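Local coordinates for protein tRNA (guanine-N(1)-)-methyltransferase (Corynebacterium diphtheriae, PDB 7KFF) that probably methylates N1 of the guanine at position 37 of tRNA, as an S-adenosylmethionine-dependent SPOUT (TrmD) enzyme captured with the product S-adenosyl-L-homocysteine, at residues E249-L254 against E263-E268; K135-V140 against R154-E159; A35-A40 against A209-I214. All blocks are in the same frame, centred on the assembly; numbering follows the deposited sequence. Where two conformers were deposited one is given.

Contact 1: residues E249-L254 against E263-E268; sequences EVPEVL and ERWRRE
Trp265, on helix 259-277, lays its indole against Pro251, Val253 and Leu254, so that a short loop ending in a 3-10 turn is fastened to a helix in the mostly helical C-terminal region of this TrmD protein. The link is wholly apolar. Two CH-pi contacts share one face of the ring: Val253 CG1 lies 3.8 Å from the centroid of the five-membered ring, 25° off its normal, and Leu254 CD2 lies 4.0 Å from the centroid of the six-membered ring. Pro251 meets the indole obliquely, its CG 3.6 Å from Trp265 CZ2. A tryptophan suits the place because one broad, flat group can serve three aliphatic neighbours at once; Trp265 CG stands anti to the backbone N (chi1 176°), which sends the indole out from the helix toward the loop. The loop is shaped to match: Leu254 N bonds to Pro251 O at 2.9 Å, and this turn brings Val253 and Leu254 to the same ring. Tyr239 packs beside Pro251, Leu254 and Trp265, while Phe69 of the second subunit touches Leu254.

Charged groups flank the tryptophan along the helix. Arg264 forms a long, weak salt bridge with Glu268 and another salt bridge with Asp291 of helix 289-299, which ties the two helices together. In a further salt bridge Arg266 presents the edge of its guanidinium to Glu263, with Arg266 NE to Glu263 OE1 at 3.4 Å, a weak but nearly straight bond of 165°.

Contact 2: residues K135-V140 against R154-E159; sequences KPLLLV and RAWSNE
Leu137 and Leu139 set their methyl groups over the same face of the Trp156 indole and divide it between them. Leu137 CD2 sits 3.7 Å from the centroid of the five-membered ring, only 16° off the normal, and Leu139 CD2 is 3.9 Å from that of the six-membered ring. Both methyls of Leu139 lie over that face, Leu139 CD1 being 3.7 Å from Trp156 CZ3. Leucines suit this position because their forked ends spread over an aromatic face, and two of them spaced two residues apart in a strand leave the sheet on the same side. Leu137 CG is anti to the backbone N (chi1 180°), which carries the fork of the side chain toward the pyrrole part of the ring.

The leucines belong to strand 137-141 and the tryptophan to helix 150-156, which links strand 146-147, outermost of the parallel sheet within this chain, to strand 161-165 beside 137-141, and packs across the sheet on the way. A type I turn from Trp156 to Glu159, with Glu159 N bonded to Trp156 O at 3.0 Å, swings Glu159 back to the sheet. Its chain bends at chi2 (-73°) and lays the carboxylate beside Leu137, Glu159 OE2 standing 3.9 Å from Leu137 CD2. Farther out, Arg185 on strand 185-190 forms a salt bridge with Glu159 OE1 and also bonds to Lys135 O, while Ile206 of helix 200-211 packs against both Leu139 and Trp156.

Contact 3: residues A35-A40 against A209-I214; sequences ALLGKA and AVVRLI
Val211 turns CG1 anti to its own nitrogen (chi1 172°) and thereby points that methyl at helix 35-42, where Leu37 has a first torsion of -89°, well off the usual value near -60°, and a chi2 of 62°. These settings bring the branched part of the leucine, rather than a single outstretched methyl, against the valine. Leu37 CG is 3.9 Å from Val211 CG1, and Leu37 CD1 is 4.0 Å from the same methyl; the two side chains meet at a slant.

One helical turn farther along, Ala40 adds its CB, 4.2 Å from Val211 CG1, so a single valine methyl touches two residues spaced three apart on the facing helix. The small alanine and the compact valine suit this spot, since the backbones come close, Leu37 CA and Val211 CA being 7.2 Å apart. All three touching residues are buried and apolar. Val211 also opens a type I turn that runs to Ile214, with Ile214 N bonded to Val211 O, while Arg212 leads its charged end away to a salt bridge with Asp227.

The contact thus joins the C-terminal part of helix 200-211 to helix 35-42 at the flank of the parallel sheet of the knotted SPOUT fold. Leu46 of strand 46-52, outermost within this chain, packs against Leu37, Ala40 and Val211, Met17 of strand 17-23 lies against Val210 and Ile214, and Ile197 of the second subunit reaches Leu36 and Leu37.

Contacts 2 and 3 belong to the domain of the six-stranded parallel sheet, their centres 15 Å apart, and they touch where Val210 and Leu213 pack on the 154-159 segment. Contact 3 opens first along the chain; both halves of contact 2 follow before 209-214 closes it, so two distant parts of the chain build one core around the parallel sheet. Contact 1 comes last, in the mostly helical C-terminal region, its centre 39 Å from that of contact 2 and 31 Å from that of contact 3. The S-adenosyl-L-homocysteine pocket draws on residues between 141 and 202, and contacts 1 and 3 both reach the second subunit, consistent with an enzyme that works as a dimer.

Contact 1: residues E249-L254 against E263-E268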
loop_
_atom_site.group_PDB
_atom_site.type_symbol
_atom_site.label_atom_id
_atom_site.label_comp_id
_atom_site.label_asym_id
_atom_site.label_seq_id
_atom_site.Cartn_x
_atom_site.Cartn_y
_atom_site.Cartn_z
ATOM N N GLU A 249 -10.582 10.686 -29.204
ATOM C CA GLU A 249 -12.013 10.845 -29.022
ATOM C C GLU A 249 -12.515 9.901 -27.939
ATOM O O GLU A 249 -12.040 8.768 -27.812
ATOM C CB GLU A 249 -12.761 10.503 -30.305
ATOM C CG GLU A 249 -12.541 11.447 -31.439
ATOM C CD GLU A 249 -13.423 11.106 -32.643
ATOM O OE1 GLU A 249 -12.928 11.173 -33.782
ATOM O OE2 GLU A 249 -14.608 10.758 -32.443
ATOM N N VAL A 250 -13.472 10.380 -27.154
ATOM C CA VAL A 250 -14.131 9.485 -26.196
ATOM C C VAL A 250 -14.932 8.449 -26.973
ATOM O O VAL A 250 -15.495 8.777 -28.036
ATOM C CB VAL A 250 -15.034 10.283 -25.251
ATOM C CG1 VAL A 250 -14.245 11.403 -24.573
ATOM C CG2 VAL A 250 -16.251 10.815 -26.004
ATOM N N PRO A 251 -15.006 7.205 -26.513
ATOM C CA PRO A 251 -15.785 6.191 -27.233
ATOM C C PRO A 251 -17.188 6.676 -27.565
ATOM O O PRO A 251 -17.914 7.179 -26.707
ATOM C CB PRO A 251 -15.808 5.010 -26.264
ATOM C CG PRO A 251 -14.539 5.167 -25.478
ATOM C CD PRO A 251 -14.350 6.651 -25.312
ATOM N N GLU A 252 -17.570 6.515 -28.835
ATOM C CA GLU A 252 -18.805 7.127 -29.303
ATOM C C GLU A 252 -20.024 6.578 -28.576
ATOM O O GLU A 252 -21.010 7.296 -28.397
ATOM C CB GLU A 252 -18.934 6.947 -30.815
ATOM C CG GLU A 252 -20.027 7.795 -31.424
ATOM C CD GLU A 252 -19.835 8.011 -32.912
ATOM O OE1 GLU A 252 -18.715 7.771 -33.415
ATOM O OE2 GLU A 252 -20.809 8.423 -33.579
ATOM N N VAL A 253 -19.982 5.323 -28.129
ATOM C CA VAL A 253 -21.126 4.785 -27.396
ATOM C C VAL A 253 -21.456 5.654 -26.189
ATOM O O VAL A 253 -22.628 5.773 -25.802
ATOM C CB VAL A 253 -20.881 3.317 -26.996
ATOM C CG1 VAL A 253 -19.698 3.183 -26.053
ATOM C CG2 VAL A 253 -22.145 2.709 -26.359
ATOM N N LEU A 254 -20.442 6.259 -25.562
ATOM C CA LEU A 254 -20.696 7.025 -24.351
ATOM C C LEU A 254 -21.482 8.302 -24.611
ATOM O O LEU A 254 -22.034 8.870 -23.665
ATOM C CB LEU A 254 -19.379 7.356 -23.652
ATOM C CG LEU A 254 -18.599 6.129 -23.183
ATOM C CD1 LEU A 254 -17.295 6.553 -22.498
ATOM C CD2 LEU A 254 -19.441 5.255 -22.249
ATOM N N GLU A 263 -23.968 0.347 -20.850
ATOM C CA GLU A 263 -23.711 -0.615 -19.785
ATOM C C GLU A 263 -22.947 -1.824 -20.311
ATOM O O GLU A 263 -22.041 -2.330 -19.637
ATOM C CB GLU A 263 -25.022 -1.029 -19.119
ATOM C CG GLU A 263 -24.864 -1.406 -17.648
ATOM C CD GLU A 263 -24.068 -0.371 -16.847
ATOM O OE1 GLU A 263 -24.229 0.843 -17.100
ATOM O OE2 GLU A 263 -23.256 -0.779 -15.988
ATOM N N ARG A 264 -23.270 -2.288 -21.522
ATOM C CA ARG A 264 -22.506 -3.395 -22.091
ATOM C C ARG A 264 -21.065 -2.984 -22.362
ATOM O O ARG A 264 -20.135 -3.756 -22.106
ATOM C CB ARG A 264 -23.160 -3.908 -23.375
ATOM C CG ARG A 264 -22.388 -5.053 -24.039
ATOM C CD ARG A 264 -22.261 -6.271 -23.112
ATOM N NE ARG A 264 -21.237 -7.209 -23.564
ATOM C CZ ARG A 264 -20.807 -8.245 -22.850
ATOM N NH1 ARG A 264 -21.312 -8.478 -21.647
ATOM N NH2 ARG A 264 -19.864 -9.035 -23.340
ATOM N N TRP A 265 -20.860 -1.769 -22.880
ATOM C CA TRP A 265 -19.510 -1.267 -23.104
ATOM C C TRP A 265 -18.716 -1.259 -21.808
ATOM O O TRP A 265 -17.551 -1.661 -21.784
ATOM C CB TRP A 265 -19.566 0.135 -23.725
ATOM C CG TRP A 265 -18.207 0.789 -23.899
ATOM C CD1 TRP A 265 -17.390 0.719 -24.993
ATOM C CD2 TRP A 265 -17.526 1.607 -22.945
ATOM N NE1 TRP A 265 -16.239 1.438 -24.776
ATOM C CE2 TRP A 265 -16.302 1.999 -23.527
ATOM C CE3 TRP A 265 -17.834 2.052 -21.658
ATOM C CZ2 TRP A 265 -15.383 2.805 -22.863
ATOM C CZ3 TRP A 265 -16.914 2.861 -20.997
ATOM C CH2 TRP A 265 -15.705 3.219 -21.601
ATOM N N ARG A 266 -19.335 -0.818 -20.712
ATOM C CA ARG A 266 -18.621 -0.774 -19.443
ATOM C C ARG A 266 -18.196 -2.175 -19.020
ATOM O O ARG A 266 -17.082 -2.373 -18.536
ATOM C CB ARG A 266 -19.483 -0.142 -18.351
ATOM C CG ARG A 266 -19.843 1.332 -18.533
ATOM C CD ARG A 266 -20.230 1.916 -17.186
ATOM N NE ARG A 266 -21.411 2.779 -17.187
ATOM C CZ ARG A 266 -21.389 4.098 -17.367
ATOM N NH1 ARG A 266 -22.520 4.785 -17.325
ATOM N NH2 ARG A 266 -20.247 4.730 -17.606
ATOM N N ARG A 267 -19.067 -3.164 -19.220
ATOM C CA ARG A 267 -18.717 -4.540 -18.878
ATOM C C ARG A 267 -17.573 -5.048 -19.752
ATOM O O ARG A 267 -16.609 -5.639 -19.251
ATOM C CB ARG A 267 -19.941 -5.434 -19.019
ATOM C CG ARG A 267 -19.675 -6.898 -18.805
ATOM C CD ARG A 267 -19.763 -7.249 -17.363
ATOM N NE ARG A 267 -19.542 -8.673 -17.136
ATOM C CZ ARG A 267 -19.319 -9.191 -15.938
ATOM N NH1 ARG A 267 -19.300 -8.401 -14.874
ATOM N NH2 ARG A 267 -19.104 -10.488 -15.811
ATOM N N GLU A 268 -17.662 -4.819 -21.063
ATOM C CA GLU A 268 -16.575 -5.219 -21.952
ATOM C C GLU A 268 -15.250 -4.605 -21.520
ATOM O O GLU A 268 -14.220 -5.284 -21.471
ATOM C CB GLU A 268 -16.902 -4.831 -23.390
ATOM C CG GLU A 268 -18.053 -5.632 -23.987
ATOM C CD GLU A 268 -18.479 -5.119 -25.366
ATOM O OE1 GLU A 268 -18.008 -4.036 -25.791
ATOM O OE2 GLU A 268 -19.288 -5.791 -26.016
#

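Contact 2: residues K135-V140 against R154-E159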
loop_
_atom_site.group_PDB
_atom_site.type_symbol
_atom_site.label_atom_id
_atom_site.label_comp_id
_atom_site.label_asym_id
_atom_site.label_seq_id
_atom_site.Cartn_x
_atom_site.Cartn_y
_atom_site.Cartn_z
ATOM N N LYS A 135 -12.751 -7.214 22.714
ATOM C CA LYS A 135 -11.408 -6.678 22.671
ATOM C C LYS A 135 -11.264 -5.745 21.472
ATOM O O LYS A 135 -11.871 -5.973 20.431
ATOM C CB LYS A 135 -10.403 -7.812 22.521
ATOM C CG LYS A 135 -10.329 -8.757 23.708
ATOM C CD LYS A 135 -9.330 -9.875 23.468
ATOM C CE LYS A 135 -9.218 -10.775 24.688
ATOM N NZ LYS A 135 -8.358 -11.960 24.425
ATOM N N PRO A 136 -10.445 -4.710 21.585
ATOM C CA PRO A 136 -10.137 -3.885 20.412
ATOM C C PRO A 136 -9.316 -4.672 19.410
ATOM O O PRO A 136 -8.710 -5.694 19.730
ATOM C CB PRO A 136 -9.328 -2.718 20.988
ATOM C CG PRO A 136 -8.831 -3.214 22.298
ATOM C CD PRO A 136 -9.766 -4.234 22.804
ATOM N N LEU A 137 -9.284 -4.172 18.185
ATOM C CA LEU A 137 -8.509 -4.781 17.114
ATOM C C LEU A 137 -7.127 -4.140 17.072
ATOM O O LEU A 137 -7.017 -2.910 17.048
ATOM C CB LEU A 137 -9.201 -4.555 15.768
ATOM C CG LEU A 137 -8.519 -5.124 14.524
ATOM C CD1 LEU A 137 -8.455 -6.640 14.574
ATOM C CD2 LEU A 137 -9.248 -4.673 13.267
ATOM N N LEU A 138 -6.079 -4.970 17.070
ATOM C CA LEU A 138 -4.702 -4.539 16.875
ATOM C C LEU A 138 -4.228 -4.992 15.506
ATOM O O LEU A 138 -4.189 -6.199 15.225
ATOM C CB LEU A 138 -3.788 -5.107 17.955
ATOM C CG LEU A 138 -2.305 -4.800 17.798
ATOM C CD1 LEU A 138 -2.047 -3.304 17.920
ATOM C CD2 LEU A 138 -1.454 -5.563 18.791
ATOM N N LEU A 139 -3.890 -4.021 14.659
ATOM C CA LEU A 139 -3.314 -4.292 13.347
ATOM C C LEU A 139 -1.808 -4.054 13.396
ATOM O O LEU A 139 -1.351 -3.001 13.851
ATOM C CB LEU A 139 -3.956 -3.438 12.265
ATOM C CG LEU A 139 -5.439 -3.733 12.070
ATOM C CD1 LEU A 139 -5.994 -2.873 10.962
ATOM C CD2 LEU A 139 -5.720 -5.196 11.787
ATOM N N VAL A 140 -1.056 -5.050 12.953
ATOM C CA VAL A 140 0.399 -5.030 12.959
ATOM C C VAL A 140 0.869 -5.178 11.523
ATOM O O VAL A 140 0.912 -6.292 10.985
ATOM C CB VAL A 140 0.980 -6.155 13.838
ATOM C CG1 VAL A 140 2.498 -6.032 13.865
ATOM C CG2 VAL A 140 0.383 -6.141 15.248
ATOM N N ARG A 154 -13.913 -4.129 4.519
ATOM C CA ARG A 154 -15.325 -4.141 4.898
ATOM C C ARG A 154 -15.484 -4.568 6.346
ATOM O O ARG A 154 -16.219 -3.942 7.106
ATOM C CB ARG A 154 -16.138 -5.064 3.983
ATOM C CG ARG A 154 -16.290 -4.545 2.570
ATOM C CD ARG A 154 -17.370 -5.266 1.807
ATOM N NE ARG A 154 -17.044 -6.655 1.493
ATOM C CZ ARG A 154 -16.295 -7.032 0.454
ATOM N NH1 ARG A 154 -15.787 -6.123 -0.362
ATOM N NH2 ARG A 154 -16.040 -8.316 0.260
ATOM N N ALA A 155 -14.842 -5.672 6.731
ATOM C CA ALA A 155 -14.931 -6.122 8.120
ATOM C C ALA A 155 -14.511 -5.016 9.087
ATOM O O ALA A 155 -15.207 -4.720 10.067
ATOM C CB ALA A 155 -14.055 -7.357 8.337
ATOM N N TRP A 156 -13.359 -4.403 8.826
ATOM C CA TRP A 156 -12.789 -3.467 9.785
ATOM C C TRP A 156 -13.545 -2.143 9.819
ATOM O O TRP A 156 -13.447 -1.426 10.816
ATOM C CB TRP A 156 -11.303 -3.269 9.517
ATOM C CG TRP A 156 -10.537 -4.567 9.655
ATOM C CD1 TRP A 156 -10.959 -5.705 10.292
ATOM C CD2 TRP A 156 -9.248 -4.873 9.104
ATOM N NE1 TRP A 156 -9.998 -6.694 10.188
ATOM C CE2 TRP A 156 -8.947 -6.206 9.453
ATOM C CE3 TRP A 156 -8.311 -4.139 8.370
ATOM C CZ2 TRP A 156 -7.767 -6.825 9.068
ATOM C CZ3 TRP A 156 -7.128 -4.757 7.995
ATOM C CH2 TRP A 156 -6.875 -6.096 8.336
ATOM N N SER A 157 -14.308 -1.815 8.771
ATOM C CA SER A 157 -15.144 -0.618 8.815
ATOM C C SER A 157 -16.179 -0.688 9.931
ATOM O O SER A 157 -16.738 0.353 10.304
ATOM C CB SER A 157 -15.830 -0.371 7.457
ATOM O OG SER A 157 -16.853 -1.298 7.177
ATOM N N ASN A 158 -16.421 -1.879 10.487
ATOM C CA ASN A 158 -17.359 -2.056 11.590
ATOM C C ASN A 158 -16.726 -1.909 12.969
ATOM O O ASN A 158 -17.441 -1.971 13.982
ATOM C CB ASN A 158 -18.007 -3.433 11.479
ATOM C CG ASN A 158 -18.904 -3.538 10.273
ATOM O OD1 ASN A 158 -19.994 -2.984 10.259
ATOM N ND2 ASN A 158 -18.444 -4.245 9.247
ATOM N N GLU A 159 -15.416 -1.740 13.041
ATOM C CA GLU A 159 -14.752 -1.681 14.335
ATOM C C GLU A 159 -14.984 -0.338 15.020
ATOM O O GLU A 159 -15.006 0.722 14.381
ATOM C CB GLU A 159 -13.253 -1.887 14.145
ATOM C CG GLU A 159 -12.866 -3.273 13.637
ATOM C CD GLU A 159 -12.993 -4.396 14.665
ATOM O OE1 GLU A 159 -13.188 -4.131 15.879
ATOM O OE2 GLU A 159 -12.876 -5.578 14.258
#

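Contact 3: residues A35-A40 against A209-I214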
loop_
_atom_site.group_PDB
_atom_site.type_symbol
_atom_site.label_atom_id
_atom_site.label_comp_id
_atom_site.label_asym_id
_atom_site.label_seq_id
_atom_site.Cartn_x
_atom_site.Cartn_y
_atom_site.Cartn_z
ATOM N N ALA A 35 -7.308 15.835 3.655
ATOM C CA ALA A 35 -8.232 15.355 2.617
ATOM C C ALA A 35 -9.448 14.704 3.279
ATOM O O ALA A 35 -10.001 15.265 4.237
ATOM C CB ALA A 35 -7.484 14.492 1.603
ATOM N N LEU A 36 -9.894 13.534 2.802
ATOM C CA LEU A 36 -11.205 13.018 3.182
ATOM C C LEU A 36 -11.250 12.569 4.640
ATOM O O LEU A 36 -12.279 12.722 5.305
ATOM C CB LEU A 36 -11.597 11.883 2.246
ATOM C CG LEU A 36 -13.063 11.502 2.237
ATOM C CD1 LEU A 36 -13.865 12.713 1.701
ATOM C CD2 LEU A 36 -13.314 10.269 1.402
ATOM N N LEU A 37 -10.158 11.996 5.163
ATOM C CA LEU A 37 -10.169 11.607 6.572
ATOM C C LEU A 37 -10.252 12.827 7.481
ATOM O O LEU A 37 -10.912 12.781 8.523
ATOM C CB LEU A 37 -8.981 10.712 6.928
ATOM C CG LEU A 37 -9.243 9.210 6.738
ATOM C CD1 LEU A 37 -9.546 8.841 5.326
ATOM C CD2 LEU A 37 -8.056 8.415 7.269
ATOM N N GLY A 38 -9.620 13.935 7.100
ATOM C CA GLY A 38 -9.803 15.164 7.861
ATOM C C GLY A 38 -11.255 15.615 7.876
ATOM O O GLY A 38 -11.778 16.040 8.917
ATOM N N LYS A 39 -11.946 15.451 6.738
ATOM C CA LYS A 39 -13.367 15.774 6.662
ATOM C C LYS A 39 -14.170 14.838 7.550
ATOM O O LYS A 39 -15.133 15.254 8.204
ATOM C CB LYS A 39 -13.870 15.617 5.227
ATOM C CG LYS A 39 -13.705 16.784 4.277
ATOM C CD LYS A 39 -12.478 17.594 4.547
ATOM C CE LYS A 39 -12.829 18.790 5.410
ATOM N NZ LYS A 39 -11.682 19.253 6.247
ATOM N N ALA A 40 -13.778 13.559 7.590
ATOM C CA ALA A 40 -14.466 12.593 8.439
ATOM C C ALA A 40 -14.373 12.988 9.904
ATOM O O ALA A 40 -15.347 12.846 10.651
ATOM C CB ALA A 40 -13.878 11.201 8.230
ATOM N N ALA A 209 -8.699 2.811 3.117
ATOM C CA ALA A 209 -9.586 1.775 2.608
ATOM C C ALA A 209 -10.717 1.464 3.572
ATOM O O ALA A 209 -11.827 1.133 3.143
ATOM C CB ALA A 209 -8.789 0.521 2.289
ATOM N N VAL A 210 -10.458 1.561 4.873
ATOM C CA VAL A 210 -11.473 1.296 5.890
ATOM C C VAL A 210 -12.397 2.492 6.077
ATOM O O VAL A 210 -13.622 2.343 6.072
ATOM C CB VAL A 210 -10.784 0.911 7.213
ATOM C CG1 VAL A 210 -11.778 0.832 8.359
ATOM C CG2 VAL A 210 -10.047 -0.422 7.037
ATOM N N VAL A 211 -11.830 3.682 6.283
ATOM C CA VAL A 211 -12.663 4.827 6.647
ATOM C C VAL A 211 -13.579 5.227 5.502
ATOM O O VAL A 211 -14.688 5.716 5.741
ATOM C CB VAL A 211 -11.784 5.985 7.165
ATOM C CG1 VAL A 211 -12.612 7.247 7.365
ATOM C CG2 VAL A 211 -11.063 5.576 8.467
ATOM N N ARG A 212 -13.154 5.033 4.258
ATOM C CA ARG A 212 -14.033 5.394 3.152
ATOM C C ARG A 212 -15.300 4.546 3.102
ATOM O O ARG A 212 -16.234 4.910 2.381
ATOM C CB ARG A 212 -13.318 5.335 1.813
ATOM C CG ARG A 212 -12.980 3.953 1.348
ATOM C CD ARG A 212 -12.235 3.947 0.010
ATOM N NE ARG A 212 -13.040 4.263 -1.170
ATOM C CZ ARG A 212 -13.819 3.399 -1.817
ATOM N NH1 ARG A 212 -13.964 2.163 -1.394
ATOM N NH2 ARG A 212 -14.460 3.787 -2.899
ATOM N N LEU A 213 -15.361 3.447 3.840
ATOM C CA LEU A 213 -16.547 2.603 3.917
ATOM C C LEU A 213 -17.477 2.987 5.062
ATOM O O LEU A 213 -18.535 2.360 5.223
ATOM C CB LEU A 213 -16.139 1.137 4.021
ATOM C CG LEU A 213 -15.297 0.638 2.870
ATOM C CD1 LEU A 213 -14.861 -0.790 3.113
ATOM C CD2 LEU A 213 -16.001 0.775 1.517
ATOM N N ILE A 214 -17.123 3.998 5.848
ATOM C CA ILE A 214 -18.022 4.497 6.891
ATOM C C ILE A 214 -19.052 5.412 6.240
ATOM O O ILE A 214 -18.666 6.378 5.558
ATOM C CB ILE A 214 -17.229 5.250 7.964
ATOM C CG1 ILE A 214 -16.231 4.307 8.638
ATOM C CG2 ILE A 214 -18.173 5.891 8.984
ATOM C CD1 ILE A 214 -15.379 4.959 9.682
#